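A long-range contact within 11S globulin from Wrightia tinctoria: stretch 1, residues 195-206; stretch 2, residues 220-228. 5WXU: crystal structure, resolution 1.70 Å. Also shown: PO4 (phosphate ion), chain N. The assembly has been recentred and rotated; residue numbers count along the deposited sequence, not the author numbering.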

ATOM      1  N   GLN B 195      28.743   1.456  -6.126  1.00 16.07           N
ATOM      2  CA  GLN B 195      28.857   0.443  -5.093  1.00 16.98           C
ATOM      3  C   GLN B 195      30.126   0.585  -4.246  1.00 17.99           C
ATOM      4  O   GLN B 195      30.952  -0.359  -4.150  1.00 20.02           O
ATOM      5  N   ASN B 196      30.256   1.745  -3.628  1.00 19.79           N
ATOM      6  CA  ASN B 196      31.401   2.098  -2.772  1.00 17.88           C
ATOM      7  C   ASN B 196      30.858   2.962  -1.668  1.00 19.05           C
ATOM      8  O   ASN B 196      29.994   3.816  -1.913  1.00 19.11           O
ATOM      9  N   LEU B 197      31.339   2.741  -0.431  1.00 17.37           N
ATOM     10  CA  LEU B 197      30.887   3.563   0.671  1.00 17.30           C
ATOM     11  C   LEU B 197      31.557   4.928   0.735  1.00 20.30           C
ATOM     12  O   LEU B 197      32.816   5.000   0.672  1.00 19.69           O
ATOM     13  N   ARG B 198      30.750   5.956   0.969  1.00 18.61           N
ATOM     14  CA  ARG B 198      31.179   7.275   1.352  1.00 19.12           C
ATOM     15  C   ARG B 198      30.905   7.535   2.784  1.00 19.35           C
ATOM     16  O   ARG B 198      29.817   7.187   3.318  1.00 18.23           O
ATOM     17  N   ARG B 199      31.890   8.135   3.482  1.00 18.36           N
ATOM     18  CA  ARG B 199      31.683   8.616   4.838  1.00 21.05           C
ATOM     19  C   ARG B 199      31.962  10.079   4.914  1.00 20.69           C
ATOM     20  O   ARG B 199      33.096  10.499   4.803  1.00 20.68           O
ATOM     21  N   TYR B 200      30.901  10.855   5.130  1.00 18.38           N
ATOM     22  CA  TYR B 200      30.949  12.294   5.079  1.00 18.92           C
ATOM     23  C   TYR B 200      30.811  12.774   6.497  1.00 18.89           C
ATOM     24  O   TYR B 200      29.767  12.692   7.073  1.00 19.15           O
ATOM     25  N   PHE B 201      31.865  13.419   7.023  1.00 17.67           N
ATOM     26  CA  PHE B 201      31.936  13.843   8.375  1.00 17.46           C
ATOM     27  C   PHE B 201      31.759  15.360   8.535  1.00 16.30           C
ATOM     28  O   PHE B 201      32.198  16.135   7.680  1.00 20.37           O
ATOM     29  N   LEU B 202      31.034  15.763   9.560  1.00 17.76           N
ATOM     30  CA  LEU B 202      30.833  17.202   9.920  1.00 18.94           C
ATOM     31  C   LEU B 202      31.892  17.550  10.966  1.00 20.75           C
ATOM     32  O   LEU B 202      31.651  17.565  12.161  1.00 19.87           O
ATOM     33  N   GLY B 203      33.075  17.820  10.460  1.00 22.86           N
ATOM     34  CA  GLY B 203      34.243  17.854  11.284  1.00 22.46           C
ATOM     35  C   GLY B 203      35.231  16.775  11.077  1.00 21.14           C
ATOM     36  O   GLY B 203      35.077  15.824  10.319  1.00 20.17           O
ATOM     37  N   GLY B 204      36.330  16.890  11.858  1.00 22.86           N
ATOM     38  CA  GLY B 204      37.385  15.912  11.816  1.00 22.28           C
ATOM     39  C   GLY B 204      38.501  16.181  10.863  1.00 24.97           C
ATOM     40  O   GLY B 204      38.352  16.962   9.941  1.00 24.63           O
ATOM     41  N   ASN B 205      39.621  15.482  11.069  1.00 24.05           N
ATOM     42  CA  ASN B 205      40.744  15.521  10.161  1.00 28.93           C
ATOM     43  C   ASN B 205      41.612  14.290  10.422  1.00 37.16           C
ATOM     44  O   ASN B 205      41.520  13.759  11.513  1.00 38.66           O
ATOM     45  N   GLN B 206      42.451  13.879   9.467  1.00 38.32           N
ATOM     46  CA  GLN B 206      43.471  12.807   9.643  1.00 46.53           C
ATOM     47  C   GLN B 206      44.173  12.927  10.987  1.00 46.47           C
ATOM     48  O   GLN B 206      44.491  14.027  11.375  1.00 52.01           O
ATOM     49  N   LEU B 220      39.717   4.957   0.420  1.00 40.14           N
ATOM     50  CA  LEU B 220      38.567   5.269   1.204  1.00 35.82           C
ATOM     51  C   LEU B 220      38.042   6.638   0.812  1.00 33.11           C
ATOM     52  O   LEU B 220      38.804   7.594   0.577  1.00 35.00           O
ATOM     53  N   LEU B 221      36.714   6.723   0.754  1.00 28.16           N
ATOM     54  CA  LEU B 221      36.028   7.967   0.557  1.00 25.20           C
ATOM     55  C   LEU B 221      35.566   8.402   1.924  1.00 28.28           C
ATOM     56  O   LEU B 221      34.498   7.998   2.379  1.00 30.32           O
ATOM     57  N   TRP B 222      36.408   9.164   2.616  1.00 22.80           N
ATOM     58  CA  TRP B 222      36.220   9.506   3.987  1.00 23.23           C
ATOM     59  C   TRP B 222      36.723  10.928   4.141  1.00 25.16           C
ATOM     60  O   TRP B 222      37.893  11.194   3.906  1.00 27.51           O
ATOM     61  N   ASN B 223      35.876  11.853   4.519  1.00 20.92           N
ATOM     62  CA  ASN B 223      36.229  13.236   4.401  1.00 25.13           C
ATOM     63  C   ASN B 223      35.428  14.123   5.365  1.00 23.32           C
ATOM     64  O   ASN B 223      34.255  13.858   5.649  1.00 22.04           O
ATOM     65  N   ASN B 224      36.056  15.187   5.874  1.00 20.79           N
ATOM     66  CA  ASN B 224      35.394  16.266   6.542  1.00 19.96           C
ATOM     67  C   ASN B 224      34.749  17.172   5.467  1.00 19.94           C
ATOM     68  O   ASN B 224      35.463  17.853   4.679  1.00 20.30           O
ATOM     69  N   VAL B 225      33.426  17.185   5.408  1.00 18.20           N
ATOM     70  CA  VAL B 225      32.717  17.912   4.316  1.00 19.61           C
ATOM     71  C   VAL B 225      32.890  19.406   4.249  1.00 21.13           C
ATOM     72  O   VAL B 225      32.578  20.009   3.191  1.00 22.19           O
ATOM     73  N   PHE B 226      33.401  20.013   5.341  1.00 20.86           N
ATOM     74  CA  PHE B 226      33.626  21.432   5.378  1.00 21.80           C
ATOM     75  C   PHE B 226      34.946  21.810   4.723  1.00 22.78           C
ATOM     76  O   PHE B 226      35.077  22.924   4.263  1.00 22.16           O
ATOM     77  N   GLN B 227      35.880  20.865   4.640  1.00 22.82           N
ATOM     78  CA  GLN B 227      37.177  21.112   4.019  1.00 22.55           C
ATOM     79  C   GLN B 227      37.155  21.562   2.565  1.00 27.01           C
ATOM     80  O   GLN B 227      37.908  22.455   2.223  1.00 24.61           O
ATOM     81  N   PRO B 228      36.337  20.930   1.690  1.00 24.20           N
ATOM     82  CA  PRO B 228      36.372  21.353   0.251  1.00 24.63           C
ATOM     83  C   PRO B 228      35.603  22.587  -0.084  1.00 25.38           C
ATOM     84  O   PRO B 228      35.280  22.793  -1.239  1.00 26.87           O
TER

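A strand pair leaves polar groups behind wherever its ladder frays, and the contact between residues 195-206 and 220-228 of this 11S globulin illustrates how side chains, water and ions take up the remainder. The two strands run parallel, so the ladder alternates: Arg199 N donates to Leu221 O (2.8 Å), Asn223 N to Arg199 O (3.1 Å), Phe201 N to Asn223 O (2.8 Å) and Val225 N to Phe201 O (2.8 Å). Near the start of the ladder, Leu197 O and Leu221 N are bridged by a water, which donates to the former (2.5 Å) and accepts from the latter (3.0 Å).

Past the strands, side-chain amides continue the pairing. Asn224 (chi1 t) works in two directions: its ND2 donates to Gly204 O at 2.8 Å, while its OD1 accepts from Phe226 N at 3.0 Å, inside the turn, and weakly from Gly203 N at 3.3 Å. One side chain thereby serves the backbone of both stretches. Gln227, m at chi1 and t at chi2, extends its NE2 to Asn205 OD1 (3.1 Å, nearly linear). The accounting is not perfect: Gly203 O is buried by the contact without any partner in the model.

On the sheet face carrying Arg199, Trp222, Phe201 and Asn224, aromatic surface and charge share the space. The Arg199 side chain (chi1 m, chi2 t) lays CD over the six-membered ring of Trp222, 3.9 Å from its centroid, yet its nitrogens remain engaged. NE donates to a second water (2.9 Å), which in turn donates to Leu221 O (3.1 Å), giving that carbonyl a partner besides Arg199 N. NH1 donates to O4 of a phosphate, probably from the crystallisation liquor, at 2.9 Å, and NH2 is satisfied elsewhere in the structure. Phe201 (m) lies nearly parallel to the five-membered ring of Trp222 (t), but slid aside so that the rings barely overlap; Phe201 CE1 comes within 3.4 Å of Trp222 CE2.

The other face holds Arg198, Leu221, Tyr200 and Asn223. Leu221 (m, t) places CD1 over one face of the Arg198 guanidinium, 3.6 Å from Arg198 NE, while Arg198 NH1 donates to Asn196 O at 2.9 Å. An apolar flank can thus coexist with a satisfied donor. Tyr200 (m) meets Val225 (m), which points toward stretch 1, with Tyr200 CB 3.5 Å from Val225 CG1; the Tyr200 hydroxyl is bonded elsewhere. Beyond the strands, Leu202 CB packs 3.8 Å from Phe226 CE2, lending the turn an apolar contact alongside its amide bonds.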

ATOM      1  CB  GLN B 195      28.757  -0.960  -5.741  1.00 17.40           C
ATOM      2  CG  GLN B 195      27.477  -1.153  -6.546  1.00 16.85           C
ATOM      3  CD  GLN B 195      26.262  -0.932  -5.650  1.00 19.20           C
ATOM      4  OE1 GLN B 195      26.044  -1.692  -4.740  1.00 17.46           O
ATOM      5  NE2 GLN B 195      25.540   0.152  -5.858  1.00 20.13           N
ATOM      6  CB  ASN B 196      32.478   2.884  -3.534  1.00 19.20           C
ATOM      7  CG  ASN B 196      33.061   2.104  -4.696  1.00 23.42           C
ATOM      8  OD1 ASN B 196      32.634   2.290  -5.879  1.00 24.84           O
ATOM      9  ND2 ASN B 196      33.946   1.158  -4.385  1.00 18.28           N
ATOM     10  CB  LEU B 197      31.142   2.821   1.990  1.00 17.94           C
ATOM     11  CG  LEU B 197      30.687   3.482   3.256  1.00 20.93           C
ATOM     12  CD1 LEU B 197      29.164   3.620   3.277  1.00 20.31           C
ATOM     13  CD2 LEU B 197      31.150   2.673   4.474  1.00 23.00           C
ATOM     14  CB  ARG B 198      30.454   8.390   0.576  1.00 20.23           C
ATOM     15  CG  ARG B 198      30.896   8.643  -0.836  1.00 21.22           C
ATOM     16  CD  ARG B 198      30.380   7.672  -1.808  1.00 23.18           C
ATOM     17  NE  ARG B 198      30.585   8.079  -3.212  1.00 20.38           N
ATOM     18  CZ  ARG B 198      30.503   7.217  -4.182  1.00 19.52           C
ATOM     19  NH1 ARG B 198      30.241   5.959  -3.919  1.00 19.26           N
ATOM     20  NH2 ARG B 198      30.722   7.583  -5.431  1.00 19.19           N
ATOM     21  CB  ARG B 199      32.556   7.880   5.882  1.00 20.91           C
ATOM     22  CG  ARG B 199      32.429   6.340   5.800  1.00 23.84           C
ATOM     23  CD  ARG B 199      33.358   5.664   6.821  1.00 29.74           C
ATOM     24  NE  ARG B 199      33.855   4.378   6.346  1.00 30.99           N
ATOM     25  CZ  ARG B 199      33.708   3.225   6.982  1.00 32.31           C
ATOM     26  NH1 ARG B 199      33.022   3.125   8.138  1.00 31.98           N
ATOM     27  NH2 ARG B 199      34.232   2.142   6.414  1.00 35.39           N
ATOM     28  CB  TYR B 200      29.879  12.871   4.135  1.00 21.31           C
ATOM     29  CG  TYR B 200      30.241  12.721   2.630  1.00 24.58           C
ATOM     30  CD1 TYR B 200      31.401  12.021   2.195  1.00 30.10           C
ATOM     31  CD2 TYR B 200      29.495  13.300   1.665  1.00 28.40           C
ATOM     32  CE1 TYR B 200      31.696  11.868   0.850  1.00 31.49           C
ATOM     33  CE2 TYR B 200      29.759  13.122   0.307  1.00 31.12           C
ATOM     34  CZ  TYR B 200      30.864  12.442  -0.119  1.00 32.38           C
ATOM     35  OH  TYR B 200      31.174  12.349  -1.496  1.00 29.71           O
ATOM     36  CB  PHE B 201      33.304  13.393   8.978  1.00 16.95           C
ATOM     37  CG  PHE B 201      33.386  11.963   9.350  1.00 16.70           C
ATOM     38  CD1 PHE B 201      33.807  11.064   8.447  1.00 16.84           C
ATOM     39  CD2 PHE B 201      33.011  11.499  10.628  1.00 17.99           C
ATOM     40  CE1 PHE B 201      33.884   9.729   8.764  1.00 19.00           C
ATOM     41  CE2 PHE B 201      33.041  10.169  10.936  1.00 16.76           C
ATOM     42  CZ  PHE B 201      33.523   9.290  10.001  1.00 16.70           C
ATOM     43  CB  LEU B 202      29.471  17.462  10.440  1.00 17.83           C
ATOM     44  CG  LEU B 202      28.381  17.412   9.343  1.00 21.01           C
ATOM     45  CD1 LEU B 202      28.191  16.098   8.653  1.00 24.55           C
ATOM     46  CD2 LEU B 202      27.086  17.900   9.971  1.00 21.51           C
ATOM     47  CB  ASN B 205      41.516  16.782  10.508  1.00 31.00           C
ATOM     48  CG  ASN B 205      42.234  17.390   9.337  1.00 34.16           C
ATOM     49  OD1 ASN B 205      42.287  16.843   8.217  1.00 27.44           O
ATOM     50  ND2 ASN B 205      42.768  18.580   9.584  1.00 37.46           N
ATOM     51  CB  GLN B 206      44.565  12.900   8.543  1.00 53.01           C
ATOM     52  CG  GLN B 206      45.187  14.307   8.337  1.00 57.00           C
ATOM     53  CD  GLN B 206      46.740  14.345   8.230  1.00 67.73           C
ATOM     54  OE1 GLN B 206      47.462  13.979   9.176  1.00 73.86           O
ATOM     55  NE2 GLN B 206      47.254  14.845   7.086  1.00 63.51           N
ATOM     56  CB  LEU B 220      38.898   5.221   2.710  1.00 40.51           C
ATOM     57  CG  LEU B 220      39.366   3.826   3.211  1.00 41.78           C
ATOM     58  CD1 LEU B 220      40.023   3.972   4.572  1.00 41.04           C
ATOM     59  CD2 LEU B 220      38.218   2.818   3.286  1.00 46.45           C
ATOM     60  CB  LEU B 221      34.880   7.753  -0.435  1.00 25.97           C
ATOM     61  CG  LEU B 221      35.255   7.217  -1.837  1.00 26.50           C
ATOM     62  CD1 LEU B 221      34.005   6.940  -2.711  1.00 27.54           C
ATOM     63  CD2 LEU B 221      36.223   8.149  -2.564  1.00 27.81           C
ATOM     64  CB  TRP B 222      36.998   8.495   4.855  1.00 24.47           C
ATOM     65  CG  TRP B 222      36.878   8.579   6.304  1.00 23.24           C
ATOM     66  CD1 TRP B 222      36.861   9.733   7.050  1.00 25.53           C
ATOM     67  CD2 TRP B 222      36.822   7.485   7.262  1.00 23.65           C
ATOM     68  NE1 TRP B 222      36.786   9.420   8.402  1.00 27.04           N
ATOM     69  CE2 TRP B 222      36.818   8.060   8.557  1.00 24.52           C
ATOM     70  CE3 TRP B 222      36.878   6.075   7.144  1.00 24.89           C
ATOM     71  CZ2 TRP B 222      36.720   7.289   9.731  1.00 24.15           C
ATOM     72  CZ3 TRP B 222      36.820   5.277   8.354  1.00 26.73           C
ATOM     73  CH2 TRP B 222      36.729   5.905   9.615  1.00 27.15           C
ATOM     74  CB  ASN B 223      35.762  13.600   2.951  1.00 32.37           C
ATOM     75  CG  ASN B 223      36.158  14.969   2.502  1.00 37.65           C
ATOM     76  OD1 ASN B 223      37.334  15.361   2.648  1.00 44.04           O
ATOM     77  ND2 ASN B 223      35.186  15.729   1.903  1.00 35.33           N
ATOM     78  CB  ASN B 224      36.403  17.100   7.373  1.00 21.76           C
ATOM     79  CG  ASN B 224      35.797  18.311   8.027  1.00 20.10           C
ATOM     80  OD1 ASN B 224      34.692  18.748   7.722  1.00 20.90           O
ATOM     81  ND2 ASN B 224      36.560  18.921   8.985  1.00 18.46           N
ATOM     82  CB  VAL B 225      31.153  17.633   4.301  1.00 20.36           C
ATOM     83  CG1 VAL B 225      30.903  16.190   4.134  1.00 24.23           C
ATOM     84  CG2 VAL B 225      30.382  18.211   5.425  1.00 24.04           C
ATOM     85  CB  PHE B 226      33.622  21.938   6.814  1.00 20.48           C
ATOM     86  CG  PHE B 226      32.313  21.736   7.537  1.00 19.43           C
ATOM     87  CD1 PHE B 226      31.168  22.322   7.066  1.00 22.15           C
ATOM     88  CD2 PHE B 226      32.232  20.920   8.674  1.00 18.18           C
ATOM     89  CE1 PHE B 226      29.957  22.114   7.696  1.00 21.80           C
ATOM     90  CE2 PHE B 226      31.027  20.703   9.306  1.00 18.87           C
ATOM     91  CZ  PHE B 226      29.893  21.351   8.844  1.00 20.62           C
ATOM     92  CB  GLN B 227      38.122  19.898   4.212  1.00 22.57           C
ATOM     93  CG  GLN B 227      38.554  19.838   5.667  1.00 24.95           C
ATOM     94  CD  GLN B 227      39.500  18.698   6.009  1.00 28.74           C
ATOM     95  OE1 GLN B 227      39.868  17.908   5.158  1.00 25.84           O
ATOM     96  NE2 GLN B 227      40.006  18.704   7.259  1.00 28.85           N
ATOM     97  CB  PRO B 228      35.809  20.130  -0.479  1.00 25.89           C
ATOM     98  CG  PRO B 228      34.985  19.402   0.535  1.00 22.72           C
ATOM     99  CD  PRO B 228      35.710  19.592   1.847  1.00 23.04           C
TER
HETATM  100  P   PO4 N 501      30.058   5.631   9.667  1.00 44.29           P
HETATM  101  O1  PO4 N 501      30.320   6.988   8.839  1.00 26.75           O
HETATM  102  O2  PO4 N 501      29.194   5.618  10.918  1.00 45.13           O
HETATM  103  O3  PO4 N 501      29.112   4.765   8.824  1.00 48.11           O
HETATM  104  O4  PO4 N 501      31.238   4.662   9.768  1.00 35.10           O
HETATM  105  O   HOH W   1      35.178   4.168   1.118  1.00 34.00           O
HETATM  106  O   HOH W   2      34.872   5.292   3.840  1.00 42.66           O